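Local coordinates for uncharacterized protein (Neisseria meningitidis, PDB 2PLI) that probably takes part in magnesium and cobalt ion transport, the chain here being its transporter-associated domain, which binds zinc in the crystal, at residues 26-31 with 42-47; 70-75 with 83-88. All coordinates share one frame; numbering follows the deposited sequence.

Interaction 1 of 2, residues 26-31 with 42-47. With ZN (zinc ion), chain E; ZN (zinc ion), chain U; ZN (zinc ion), chain B.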
loop_
_atom_site.group_PDB
_atom_site.type_symbol
_atom_site.label_atom_id
_atom_site.label_comp_id
_atom_site.label_asym_id
_atom_site.label_seq_id
_atom_site.Cartn_x
_atom_site.Cartn_y
_atom_site.Cartn_z
ATOM N N THR A 26 0.860 6.835 8.267
ATOM C CA THR A 26 1.462 6.341 7.012
ATOM C C THR A 26 2.998 6.503 7.091
ATOM O O THR A 26 3.507 7.550 7.469
ATOM C CB THR A 26 0.939 7.078 5.798
ATOM O OG1 THR A 26 -0.484 6.979 5.736
ATOM C CG2 THR A 26 1.571 6.493 4.531
ATOM N N GLU A 27 3.713 5.436 6.779
ATOM C CA GLU A 27 5.159 5.448 6.881
ATOM C C GLU A 27 5.751 6.320 5.801
ATOM O O GLU A 27 5.299 6.333 4.632
ATOM C CB GLU A 27 5.675 4.000 6.837
ATOM C CG GLU A 27 5.240 3.244 8.085
ATOM C CD GLU A 27 5.316 1.730 7.977
ATOM O OE1 GLU A 27 6.368 1.174 7.629
ATOM O OE2 GLU A 27 4.319 0.986 8.259
ATOM N N ILE A 28 6.802 7.032 6.263
ATOM C CA ILE A 28 7.434 7.976 5.331
ATOM C C ILE A 28 7.860 7.304 4.033
ATOM O O ILE A 28 7.696 7.880 2.968
ATOM C CB ILE A 28 8.623 8.706 6.028
ATOM C CG1 ILE A 28 8.112 9.616 7.141
ATOM C CG2 ILE A 28 9.411 9.513 4.990
ATOM C CD1 ILE A 28 9.272 10.288 7.953
ATOM N N GLU A 29 8.344 6.052 4.093
ATOM C CA GLU A 29 8.747 5.368 2.866
ATOM C C GLU A 29 7.594 5.121 1.913
ATOM O O GLU A 29 7.763 5.162 0.711
ATOM C CB GLU A 29 9.426 4.043 3.165
ATOM C CG GLU A 29 10.647 4.179 4.028
ATOM C CD GLU A 29 10.398 4.064 5.497
ATOM O OE1 GLU A 29 9.285 4.274 5.999
ATOM O OE2 GLU A 29 11.372 3.727 6.192
ATOM N N ASP A 30 6.418 4.881 2.466
ATOM C CA ASP A 30 5.237 4.693 1.644
ATOM C C ASP A 30 4.717 5.991 1.032
ATOM O O ASP A 30 4.220 6.020 -0.127
ATOM C CB ASP A 30 4.190 3.916 2.412
ATOM C CG ASP A 30 4.698 2.509 2.786
ATOM O OD1 ASP A 30 5.307 1.813 1.934
ATOM O OD2 ASP A 30 4.584 2.142 3.974
ATOM N N ILE A 31 4.894 7.160 1.677
ATOM C CA ILE A 31 4.690 8.492 1.130
ATOM C C ILE A 31 5.635 8.697 -0.051
ATOM O O ILE A 31 5.243 9.142 -1.108
ATOM C CB ILE A 31 4.949 9.563 2.209
ATOM C CG1 ILE A 31 3.886 9.446 3.336
ATOM C CG2 ILE A 31 4.971 10.959 1.595
ATOM C CD1 ILE A 31 2.436 9.870 2.972
ATOM N N GLU A 42 15.727 11.785 10.725
ATOM C CA GLU A 42 16.469 11.027 11.685
ATOM C C GLU A 42 15.546 10.583 12.816
ATOM O O GLU A 42 15.794 9.557 13.447
ATOM C CB GLU A 42 17.611 11.887 12.210
ATOM C CG GLU A 42 18.658 12.155 11.154
ATOM C CD GLU A 42 19.536 10.945 10.900
ATOM O OE1 GLU A 42 19.817 10.188 11.855
ATOM O OE2 GLU A 42 19.969 10.770 9.750
ATOM N N GLU A 43 14.491 11.358 13.061
ATOM C CA GLU A 43 13.690 11.236 14.276
ATOM C C GLU A 43 12.207 10.918 14.036
ATOM O O GLU A 43 11.467 10.729 15.013
ATOM C CB GLU A 43 13.811 12.536 15.090
ATOM C CG GLU A 43 12.969 13.698 14.541
ATOM C CD GLU A 43 13.363 15.083 15.065
ATOM O OE1 GLU A 43 14.332 15.210 15.846
ATOM O OE2 GLU A 43 12.668 16.058 14.683
ATOM N N ALA A 44 11.776 10.915 12.767
ATOM C CA ALA A 44 10.386 10.604 12.391
ATOM C C ALA A 44 10.335 9.410 11.459
ATOM O O ALA A 44 11.144 9.291 10.551
ATOM C CB ALA A 44 9.725 11.799 11.706
ATOM N N ASP A 45 9.334 8.573 11.650
ATOM C CA ASP A 45 9.097 7.437 10.765
ATOM C C ASP A 45 7.792 7.468 9.961
ATOM O O ASP A 45 7.601 6.680 9.007
ATOM C CB ASP A 45 9.054 6.198 11.588
ATOM C CG ASP A 45 9.126 5.007 10.740
ATOM O OD1 ASP A 45 9.944 5.037 9.745
ATOM O OD2 ASP A 45 8.339 4.068 11.000
ATOM N N THR A 46 6.902 8.369 10.372
ATOM C CA THR A 46 5.597 8.536 9.735
ATOM C C THR A 46 5.417 9.971 9.228
ATOM O O THR A 46 6.111 10.921 9.640
ATOM C CB THR A 46 4.436 8.236 10.692
ATOM O OG1 THR A 46 4.370 9.255 11.719
ATOM C CG2 THR A 46 4.543 6.845 11.339
ATOM N N ILE A 47 4.413 10.144 8.370
ATOM C CA ILE A 47 4.190 11.473 7.800
ATOM C C ILE A 47 3.718 12.434 8.893
ATOM O O ILE A 47 4.095 13.590 8.890
ATOM C CB ILE A 47 3.253 11.395 6.603
ATOM C CG1 ILE A 47 3.164 12.735 5.860
ATOM C CG2 ILE A 47 1.878 10.893 7.027
ATOM C CD1 ILE A 47 4.496 13.330 5.397
HETATM ZN ZN ZN E . 9.916 3.044 8.708
HETATM ZN ZN ZN U . 4.347 -0.967 7.992
HETATM ZN ZN ZN B . 21.456 9.037 9.931
HETATM O O HOH W 1 9.051 1.357 7.769
HETATM O O HOH W 2 23.128 10.006 11.195
HETATM O O HOH W 3 20.520 9.584 8.122
#
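Two helix starts meet in the transporter-associated domain: E27 is the N-cap of helix 28-35 and T46 that of helix 47-55, and a single beta bridge pairs them. I28 N gives a straight bond to D45 O (2.9 Å, 175° at the hydrogen) yet lies above the carbonyl plane, whereas I47 N meets T26 O almost head-on to the carbonyl. Both donors are first-turn amides, which helices leave without acceptors. T46 places OG1 between its N and carbonyl carbon, where it caps G49 N, as threonine classically does at an N-cap.

I28 holds CG1 anti to its carbonyl carbon, against T46 C at 3.4 Å, and the extended chi2 carries CD1 on toward A44. I47 holds CG1 anti to its N; its CB receives I31 CG1 at 3.9 Å, the chains crossing at about a right angle, while its CG2 rests against T26 CB. The beta-branched, apolar isoleucines I28, I31 and I47 suit this buried side.

The other side is acidic. D45 swings CG anti to its N (chi1 -167°) and binds a zinc through OD1, alongside H23 of the second subunit. E27, extended beyond CG, gives OE2 to a second zinc shared with H13 and D10 of the second subunit and D10 of the third; R21 of the second subunit also holds its carboxylate. The water on the D45 zinc donates to E27 OE1 at 2.7 Å. E29, bent at chi2, sets its carboxylate 82° to that of D45 and completes the site at longer range, both oxygens 3.0 Å from the zinc that D45 OD1 binds at 2.2 Å.

Interaction 2 of 2, residues 70-75 with 83-88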
loop_
_atom_site.group_PDB
_atom_site.type_symbol
_atom_site.label_atom_id
_atom_site.label_comp_id
_atom_site.label_asym_id
_atom_site.label_seq_id
_atom_site.Cartn_x
_atom_site.Cartn_y
_atom_site.Cartn_z
ATOM N N LEU A 70 5.045 19.371 -1.595
ATOM C CA LEU A 70 3.718 19.034 -1.088
ATOM C C LEU A 70 3.332 19.958 0.066
ATOM O O LEU A 70 4.159 20.251 0.935
ATOM C CB LEU A 70 3.650 17.594 -0.585
ATOM C CG LEU A 70 3.823 16.467 -1.593
ATOM C CD1 LEU A 70 3.692 15.112 -0.885
ATOM C CD2 LEU A 70 2.850 16.590 -2.759
ATOM N N GLN A 71 2.070 20.373 0.085
ATOM C CA GLN A 71 1.499 21.130 1.207
ATOM C C GLN A 71 0.614 20.182 1.987
ATOM O O GLN A 71 -0.258 19.493 1.397
ATOM C CB GLN A 71 0.642 22.280 0.698
ATOM C CG GLN A 71 -0.017 23.033 1.853
ATOM C CD GLN A 71 -0.995 24.059 1.378
ATOM O OE1 GLN A 71 -0.605 25.168 0.993
ATOM N NE2 GLN A 71 -2.280 23.709 1.381
ATOM N N PHE A 72 0.832 20.118 3.287
ATOM C CA PHE A 72 0.035 19.282 4.170
ATOM C C PHE A 72 -0.728 20.199 5.081
ATOM O O PHE A 72 -0.103 21.041 5.736
ATOM C CB PHE A 72 0.915 18.397 5.028
ATOM C CG PHE A 72 1.676 17.398 4.259
ATOM C CD1 PHE A 72 1.112 16.203 3.898
ATOM C CD2 PHE A 72 2.949 17.696 3.802
ATOM C CE1 PHE A 72 1.812 15.281 3.124
ATOM C CE2 PHE A 72 3.678 16.796 3.064
ATOM C CZ PHE A 72 3.116 15.578 2.695
ATOM N N THR A 73 -2.034 20.025 5.151
ATOM C CA THR A 73 -2.849 20.763 6.098
ATOM C C THR A 73 -3.402 19.786 7.096
ATOM O O THR A 73 -3.880 18.734 6.744
ATOM C CB THR A 73 -4.015 21.529 5.403
ATOM O OG1 THR A 73 -3.485 22.365 4.369
ATOM C CG2 THR A 73 -4.772 22.394 6.410
ATOM N N VAL A 74 -3.392 20.140 8.362
ATOM C CA VAL A 74 -3.966 19.258 9.388
ATOM C C VAL A 74 -5.475 19.169 9.284
ATOM O O VAL A 74 -6.146 20.194 9.374
ATOM C CB VAL A 74 -3.537 19.735 10.805
ATOM C CG1 VAL A 74 -4.149 18.844 11.859
ATOM C CG2 VAL A 74 -1.973 19.775 10.908
ATOM N N ALA A 75 -6.015 17.959 9.090
ATOM C CA ALA A 75 -7.474 17.714 8.997
ATOM C C ALA A 75 -8.142 17.188 10.265
ATOM O O ALA A 75 -9.315 17.459 10.532
ATOM C CB ALA A 75 -7.741 16.750 7.861
ATOM N N HIS A 83 -3.905 12.979 13.601
ATOM C CA HIS A 83 -4.525 11.835 12.990
ATOM C C HIS A 83 -4.605 11.828 11.454
ATOM O O HIS A 83 -4.438 10.780 10.823
ATOM C CB HIS A 83 -5.902 11.653 13.595
ATOM C CG HIS A 83 -5.878 11.225 15.029
ATOM N ND1 HIS A 83 -5.475 9.968 15.403
ATOM C CD2 HIS A 83 -6.279 11.843 16.166
ATOM C CE1 HIS A 83 -5.590 9.834 16.716
ATOM N NE2 HIS A 83 -6.085 10.955 17.190
ATOM N N THR A 84 -4.938 12.961 10.846
ATOM C CA THR A 84 -5.186 13.033 9.409
ATOM C C THR A 84 -4.687 14.327 8.831
ATOM O O THR A 84 -4.823 15.399 9.440
ATOM C CB THR A 84 -6.712 12.934 9.138
ATOM O OG1 THR A 84 -7.238 11.840 9.947
ATOM C CG2 THR A 84 -6.983 12.680 7.667
ATOM N N LEU A 85 -4.177 14.207 7.616
ATOM C CA LEU A 85 -3.674 15.345 6.832
ATOM C C LEU A 85 -4.411 15.393 5.490
ATOM O O LEU A 85 -4.860 14.374 4.995
ATOM C CB LEU A 85 -2.189 15.146 6.549
ATOM C CG LEU A 85 -1.272 15.068 7.779
ATOM C CD1 LEU A 85 0.027 14.469 7.420
ATOM C CD2 LEU A 85 -1.129 16.494 8.387
HETATM N N MSE A 86 -4.514 16.587 4.920
HETATM C CA MSE A 86 -4.920 16.783 3.515
HETATM C C MSE A 86 -3.740 17.359 2.787
HETATM O O MSE A 86 -3.183 18.389 3.212
HETATM C CB MSE A 86 -6.104 17.740 3.433
HETATM C CG MSE A 86 -6.688 17.909 2.050
HETATM SE SE MSE A 86 -7.613 16.279 1.468
HETATM C CE MSE A 86 -9.366 16.545 2.197
ATOM N N ALA A 87 -3.356 16.714 1.695
ATOM C CA ALA A 87 -2.172 17.135 0.933
ATOM C C ALA A 87 -2.550 17.556 -0.460
ATOM O O ALA A 87 -3.490 16.998 -1.068
ATOM C CB ALA A 87 -1.181 16.035 0.849
ATOM N N THR A 88 -1.808 18.545 -0.975
ATOM C CA THR A 88 -1.909 18.936 -2.379
ATOM C C THR A 88 -0.498 19.286 -2.809
ATOM O O THR A 88 0.379 19.548 -1.971
ATOM C CB THR A 88 -2.843 20.122 -2.589
ATOM O OG1 THR A 88 -2.414 21.221 -1.787
ATOM C CG2 THR A 88 -4.252 19.751 -2.230
HETATM O O HOH W 4 -3.185 21.006 1.890
#
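Five backbone hydrogen bonds tie 70-75 to 83-88. Q71 N reaches T88 O at 2.8 Å, almost head-on to the carbonyl, and T88 N returns a bond to Q71 O; T73 and M86 form the same reciprocal pair, with M86 N to T73 O straight at 171°. The last, A75 N to T84 O, is more bent than the T73/M86 bonds, its donor above the carbonyl plane, close to the classic bulge where H83 and T84 both face R76.

A water bridges the strands: it accepts from Q71 NE2, donates to the backbone M86 O at 2.9 Å and bonds to T73 OG1. Q71, extended with CG anti to its N (chi1 177°), lies alongside T88, pointing the same way; its OE1 has a weak bond to K64. Polar, partly exposed residues suit this face, and the selenomethionine M86 bends away at chi2 and chi3.

These strands are the arms of a beta hairpin, 70-77 and 82-89, within the antiparallel sheet, flanked by strands 64-67 and 19-23. F72/A87 and V74/L85 are its non-hydrogen-bonded pairs, apolar side chains turned to the other face. The small methyl of A87 lets the F72 ring come close, CD1 to CB 3.8 Å, approaching obliquely. L85 crosses F72 obliquely and divides its branches: CD1 goes to the ring at CD1 (4.1 Å), CD2 to V74 CG2 (4.2 Å). Helix 47-55 packs on this side, V51 touching L85.

Overall arrangement
Interaction 2 lies nearer the centre of the chain, between sheet strands, while interaction 1 joins two helix starts farther out, where neighbouring subunits share its zinc ions. In each, one side is apolar and the other polar, but the chemistry differs: a ladder of backbone bonds with a bridging water at 70-75 with 83-88, against a lone bridge and metal-bound carboxylates at 26-31 with 42-47. The two meet through I47, which belongs to interaction 1 and heads helix 47-55; its CD1 lies 3.8 Å from F72 CZ, and its CG1 lies 3.9 Å from L85 CD1. Their buried sides thus form one apolar layer between helix and sheet.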